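Local coordinates for uncharacterized protein (PDB 4ZGF) that is of unknown function but binds calcium ions and probably has a lipocalin-like, calycin-type curled antiparallel sheet, at residues N103-A108 / I133-N138; G64-S69 / V88-T93. All blocks are in the same frame, centred on the assembly; numbering follows the deposited sequence.

Contact 1: residues N103-A108 / I133-N138. With BEZ (benzoic acid), chain K.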
# COMPACT_ATOMS: atom_id res chain seq x y z
N ASN A 103 5.42 -4.26 9.53
CA ASN A 103 4.34 -5.17 9.90
C ASN A 103 2.99 -4.61 9.42
O ASN A 103 2.15 -5.35 8.92
CB ASN A 103 4.33 -5.38 11.42
CG ASN A 103 5.61 -6.00 11.97
OD1 ASN A 103 6.46 -6.49 11.24
ND2 ASN A 103 5.78 -5.91 13.29
N GLU A 104 2.81 -3.29 9.55
CA GLU A 104 1.59 -2.65 9.10
C GLU A 104 1.42 -2.81 7.57
O GLU A 104 0.32 -3.09 7.07
CB GLU A 104 1.62 -1.19 9.53
CG GLU A 104 0.36 -0.44 9.22
CD GLU A 104 0.38 0.98 9.75
OE1 GLU A 104 1.45 1.52 10.05
OE2 GLU A 104 -0.70 1.56 9.86
N PHE A 105 2.51 -2.59 6.83
CA PHE A 105 2.48 -2.71 5.38
C PHE A 105 2.18 -4.15 4.94
O PHE A 105 1.34 -4.42 4.07
CB PHE A 105 3.81 -2.23 4.81
CG PHE A 105 3.92 -2.33 3.32
CD1 PHE A 105 3.38 -1.37 2.50
CD2 PHE A 105 4.51 -3.45 2.72
CE1 PHE A 105 3.49 -1.44 1.11
CE2 PHE A 105 4.63 -3.53 1.34
CZ PHE A 105 4.11 -2.51 0.54
N ILE A 106 2.92 -5.10 5.54
CA ILE A 106 2.76 -6.50 5.19
C ILE A 106 1.34 -6.98 5.50
O ILE A 106 0.73 -7.70 4.69
CB ILE A 106 3.85 -7.35 5.91
CG1 ILE A 106 5.23 -7.02 5.32
CG2 ILE A 106 3.57 -8.84 5.79
CD1 ILE A 106 6.39 -7.45 6.24
N GLU A 107 0.78 -6.55 6.62
CA GLU A 107 -0.58 -6.93 6.96
C GLU A 107 -1.57 -6.35 5.95
O GLU A 107 -2.49 -7.04 5.51
CB GLU A 107 -0.89 -6.48 8.38
CG GLU A 107 -2.24 -6.92 8.91
CD GLU A 107 -2.38 -8.45 9.28
OE1 GLU A 107 -1.51 -9.38 9.04
OE2 GLU A 107 -3.51 -8.74 9.71
N ALA A 108 -1.41 -5.08 5.56
CA ALA A 108 -2.31 -4.50 4.57
C ALA A 108 -2.26 -5.27 3.26
O ALA A 108 -3.30 -5.51 2.64
CB ALA A 108 -1.99 -3.03 4.35
N ILE A 133 -4.75 0.75 1.50
CA ILE A 133 -3.43 1.37 1.26
C ILE A 133 -3.49 1.92 -0.16
O ILE A 133 -4.02 1.29 -1.08
CB ILE A 133 -2.29 0.39 1.52
CG1 ILE A 133 -0.94 1.08 1.32
CG2 ILE A 133 -2.43 -0.91 0.73
CD1 ILE A 133 0.24 0.24 1.81
N GLN A 134 -2.90 3.11 -0.34
CA GLN A 134 -2.84 3.76 -1.64
C GLN A 134 -1.39 3.93 -2.08
O GLN A 134 -0.53 4.34 -1.27
CB GLN A 134 -3.56 5.12 -1.62
CG GLN A 134 -3.66 5.78 -3.00
CD GLN A 134 -4.51 7.04 -3.06
OE1 GLN A 134 -4.35 7.97 -2.27
NE2 GLN A 134 -5.37 7.09 -4.05
N PHE A 135 -1.17 3.65 -3.36
CA PHE A 135 0.14 3.83 -4.00
C PHE A 135 0.01 4.79 -5.19
O PHE A 135 -1.06 4.96 -5.76
CB PHE A 135 0.62 2.50 -4.60
CG PHE A 135 0.79 1.37 -3.62
CD1 PHE A 135 -0.27 0.55 -3.29
CD2 PHE A 135 2.03 1.07 -3.06
CE1 PHE A 135 -0.07 -0.53 -2.42
CE2 PHE A 135 2.21 0.00 -2.21
CZ PHE A 135 1.16 -0.79 -1.92
N ALA A 136 1.16 5.36 -5.56
CA ALA A 136 1.32 6.17 -6.76
C ALA A 136 2.56 5.71 -7.53
O ALA A 136 3.37 4.93 -7.01
CB ALA A 136 1.49 7.65 -6.38
N HIS A 137 2.74 6.20 -8.76
CA HIS A 137 3.91 5.82 -9.54
C HIS A 137 5.14 6.70 -9.36
O HIS A 137 6.14 6.53 -10.02
CB HIS A 137 3.58 5.73 -11.02
CG HIS A 137 2.81 4.50 -11.40
ND1 HIS A 137 3.23 3.22 -11.07
CD2 HIS A 137 1.69 4.34 -12.13
CE1 HIS A 137 2.41 2.34 -11.61
NE2 HIS A 137 1.47 2.99 -12.24
N ASN A 138 5.08 7.62 -8.41
CA ASN A 138 6.20 8.47 -8.01
C ASN A 138 6.40 8.37 -6.53
O ASN A 138 5.42 8.28 -5.77
CB ASN A 138 5.95 9.90 -8.40
CG ASN A 138 5.85 10.03 -9.87
OD1 ASN A 138 6.85 9.91 -10.60
ND2 ASN A 138 4.63 10.17 -10.36
C BEZ K . 2.11 10.94 -7.53
O1 BEZ K . 3.08 11.27 -6.76
O2 BEZ K . 2.26 10.63 -8.78
C1 BEZ K . 0.72 10.93 -6.96
C2 BEZ K . -0.41 10.81 -7.82
C3 BEZ K . -1.69 10.74 -7.24
C4 BEZ K . -1.88 10.77 -5.85
C5 BEZ K . -0.74 10.89 -4.96
C6 BEZ K . 0.52 10.97 -5.57

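Contact 2: residues G64-S69 / V88-T93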
# COMPACT_ATOMS: atom_id res chain seq x y z
N GLY A 64 3.33 -12.89 -12.56
CA GLY A 64 2.71 -13.28 -11.31
C GLY A 64 3.62 -13.25 -10.10
O GLY A 64 3.24 -13.73 -9.05
N THR A 65 4.80 -12.65 -10.24
CA THR A 65 5.70 -12.43 -9.12
C THR A 65 5.75 -10.96 -8.77
O THR A 65 5.40 -10.10 -9.57
CB THR A 65 7.13 -12.95 -9.40
OG1 THR A 65 7.76 -12.15 -10.40
CG2 THR A 65 7.12 -14.42 -9.81
N PHE A 66 6.20 -10.67 -7.56
CA PHE A 66 6.53 -9.28 -7.17
C PHE A 66 7.78 -9.27 -6.33
O PHE A 66 8.17 -10.25 -5.68
CB PHE A 66 5.36 -8.61 -6.41
CG PHE A 66 5.16 -9.09 -4.99
CD1 PHE A 66 5.88 -8.56 -3.93
CD2 PHE A 66 4.25 -10.08 -4.70
CE1 PHE A 66 5.70 -9.01 -2.64
CE2 PHE A 66 4.05 -10.54 -3.40
CZ PHE A 66 4.78 -10.00 -2.37
N THR A 67 8.37 -8.07 -6.31
CA THR A 67 9.40 -7.71 -5.37
C THR A 67 9.09 -6.31 -4.87
O THR A 67 8.31 -5.59 -5.46
CB THR A 67 10.80 -7.73 -5.98
OG1 THR A 67 10.86 -6.76 -7.02
CG2 THR A 67 11.18 -9.08 -6.53
N GLY A 68 9.69 -5.93 -3.76
CA GLY A 68 9.50 -4.58 -3.21
C GLY A 68 10.55 -4.30 -2.19
O GLY A 68 11.43 -5.13 -1.89
N SER A 69 10.48 -3.11 -1.61
CA SER A 69 11.48 -2.63 -0.66
C SER A 69 10.80 -1.93 0.49
O SER A 69 10.01 -1.02 0.26
CB SER A 69 12.41 -1.68 -1.38
OG SER A 69 13.48 -1.30 -0.54
N VAL A 88 -7.94 -9.39 -5.70
CA VAL A 88 -6.49 -9.60 -5.69
C VAL A 88 -6.15 -10.56 -4.56
O VAL A 88 -6.80 -10.59 -3.51
CB VAL A 88 -5.75 -8.26 -5.58
CG1 VAL A 88 -6.11 -7.49 -4.31
CG2 VAL A 88 -4.24 -8.43 -5.69
N ASN A 89 -5.05 -11.30 -4.77
CA ASN A 89 -4.50 -12.21 -3.75
C ASN A 89 -2.99 -12.11 -3.81
O ASN A 89 -2.38 -12.58 -4.78
CB ASN A 89 -4.98 -13.64 -4.02
CG ASN A 89 -4.64 -14.60 -2.92
OD1 ASN A 89 -4.00 -14.25 -1.93
ND2 ASN A 89 -5.15 -15.83 -3.06
N ILE A 90 -2.39 -11.51 -2.78
CA ILE A 90 -0.94 -11.37 -2.64
C ILE A 90 -0.44 -12.42 -1.65
O ILE A 90 -1.11 -12.70 -0.63
CB ILE A 90 -0.60 -9.93 -2.18
CG1 ILE A 90 -1.02 -8.94 -3.28
CG2 ILE A 90 0.88 -9.77 -1.87
CD1 ILE A 90 -1.00 -7.49 -2.88
N ASN A 91 0.72 -12.99 -1.96
CA ASN A 91 1.32 -14.06 -1.14
C ASN A 91 2.77 -13.74 -0.95
O ASN A 91 3.52 -13.57 -1.93
CB ASN A 91 1.20 -15.39 -1.89
CG ASN A 91 -0.16 -15.50 -2.54
OD1 ASN A 91 -1.19 -15.39 -1.87
ND2 ASN A 91 -0.18 -15.66 -3.88
N PHE A 92 3.23 -13.64 0.29
CA PHE A 92 4.66 -13.36 0.56
C PHE A 92 5.46 -14.66 0.66
O PHE A 92 5.06 -15.61 1.33
CB PHE A 92 4.83 -12.59 1.85
CG PHE A 92 4.40 -11.15 1.75
CD1 PHE A 92 3.07 -10.78 1.97
CD2 PHE A 92 5.32 -10.15 1.47
CE1 PHE A 92 2.70 -9.46 1.87
CE2 PHE A 92 4.93 -8.84 1.38
CZ PHE A 92 3.62 -8.49 1.58
N THR A 93 6.64 -14.63 0.04
CA THR A 93 7.67 -15.68 0.23
C THR A 93 8.88 -15.19 0.98
O THR A 93 9.63 -16.01 1.52
CB THR A 93 8.04 -16.35 -1.09
OG1 THR A 93 8.48 -15.37 -2.02
CG2 THR A 93 6.83 -17.08 -1.69

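Contact 1: residues N103-A108 / I133-N138
Ile133 and Phe105 meet through the end of the isoleucine chain: CD1 of Ile133 lies 3.6 Å from CD1 of Phe105, oblique to the ring. Both side chains leave the backbone with CG (Phe105, chi1 179°) or CG1 (Ile133, chi1 -178°) anti to the backbone N, and they cross at about a right angle. This extended torsion carries the phenyl group out from the helix to the strand. Nearer the C-terminal end of the helix segment, Ala108 points at the strand. Its CB is 4.2 Å from CG2 of Ile133, so the two branches of the isoleucine serve two helix residues. Phe135 adds to the patch at the edge of the Phe105 ring, its CE2 3.8 Å from CE1 of Phe105. The contact is wholly apolar and no hydrogen bond crosses it. Beyond it, Asn138 ND2 gives a nearly straight hydrogen bond of 2.9 Å to O2 of the bound benzoic acid. This is a helix laid across a face of the curled antiparallel sheet: segment 103-108 of helix 100-111 crosses strand segment 133-136 at 95°. Strands 11-21 and 121-125 flank that strand, and Phe105 also packs on Val13, on Ile70 and edge-to-face on Phe56.

Contact 2: residues G64-S69 / V88-T93
Phe66 and Phe92 form a T-shaped aromatic pair between two strands of the curled antiparallel sheet, consistent with the calycin (lipocalin-like) family. The edge of Phe66 is turned to a face of Phe92. The ring centroids are 5.4 Å apart and the planes stand at 85°. CZ of Phe66 makes the approach, lying above the Phe92 ring and offset toward its rim. CG of Phe66 sits between the backbone N and the carbonyl carbon (chi1 73°), in a strand residue whose side chain points toward the other segment, and this brings the ring edge to the Phe92 face.

The aliphatic contact is made by Ile90. Its CG2 methyl is 3.6 Å from CE2 of Phe66, oblique to the ring. An alanine in place of Phe66 would probably leave the Phe92 face without its edge partner and open a gap beside the Ile90 methyl.

No hydrogen bond joins the two segments. Strand segments 65-69 and 88-92 cross at 63°, and strand 73-82 pairs with the strands of both. Helix 100-111 adds Leu109 against Ile90 and Phe92, while Ile58 and Phe60 pack on Phe66.

The remaining contact is between a ring and the main chain. CE2 of Phe66 comes within 3.4 Å of the carbonyl O of Asn91, which lies oblique to the ring.

Contact 2 closes before contact 1 opens along the chain, and helix 100-111 is the next helix or strand after strand 87-92. The two centres are about 12 Å apart. The centre of contact 1 is about 2 Å from the centre of the chain, that of contact 2 about 12 Å. Both reach the same curled antiparallel sheet, at strands 65-70 and 87-92 in contact 2 and at strand 132-136 in contact 1. Helix 100-111 joins them: the ring of Phe92 touches it, with CE1 of Phe92 3.9 Å from the carbonyl O of Ile106. The helix therefore packs against separate parts of one sheet, and the two apolar patches adjoin around it.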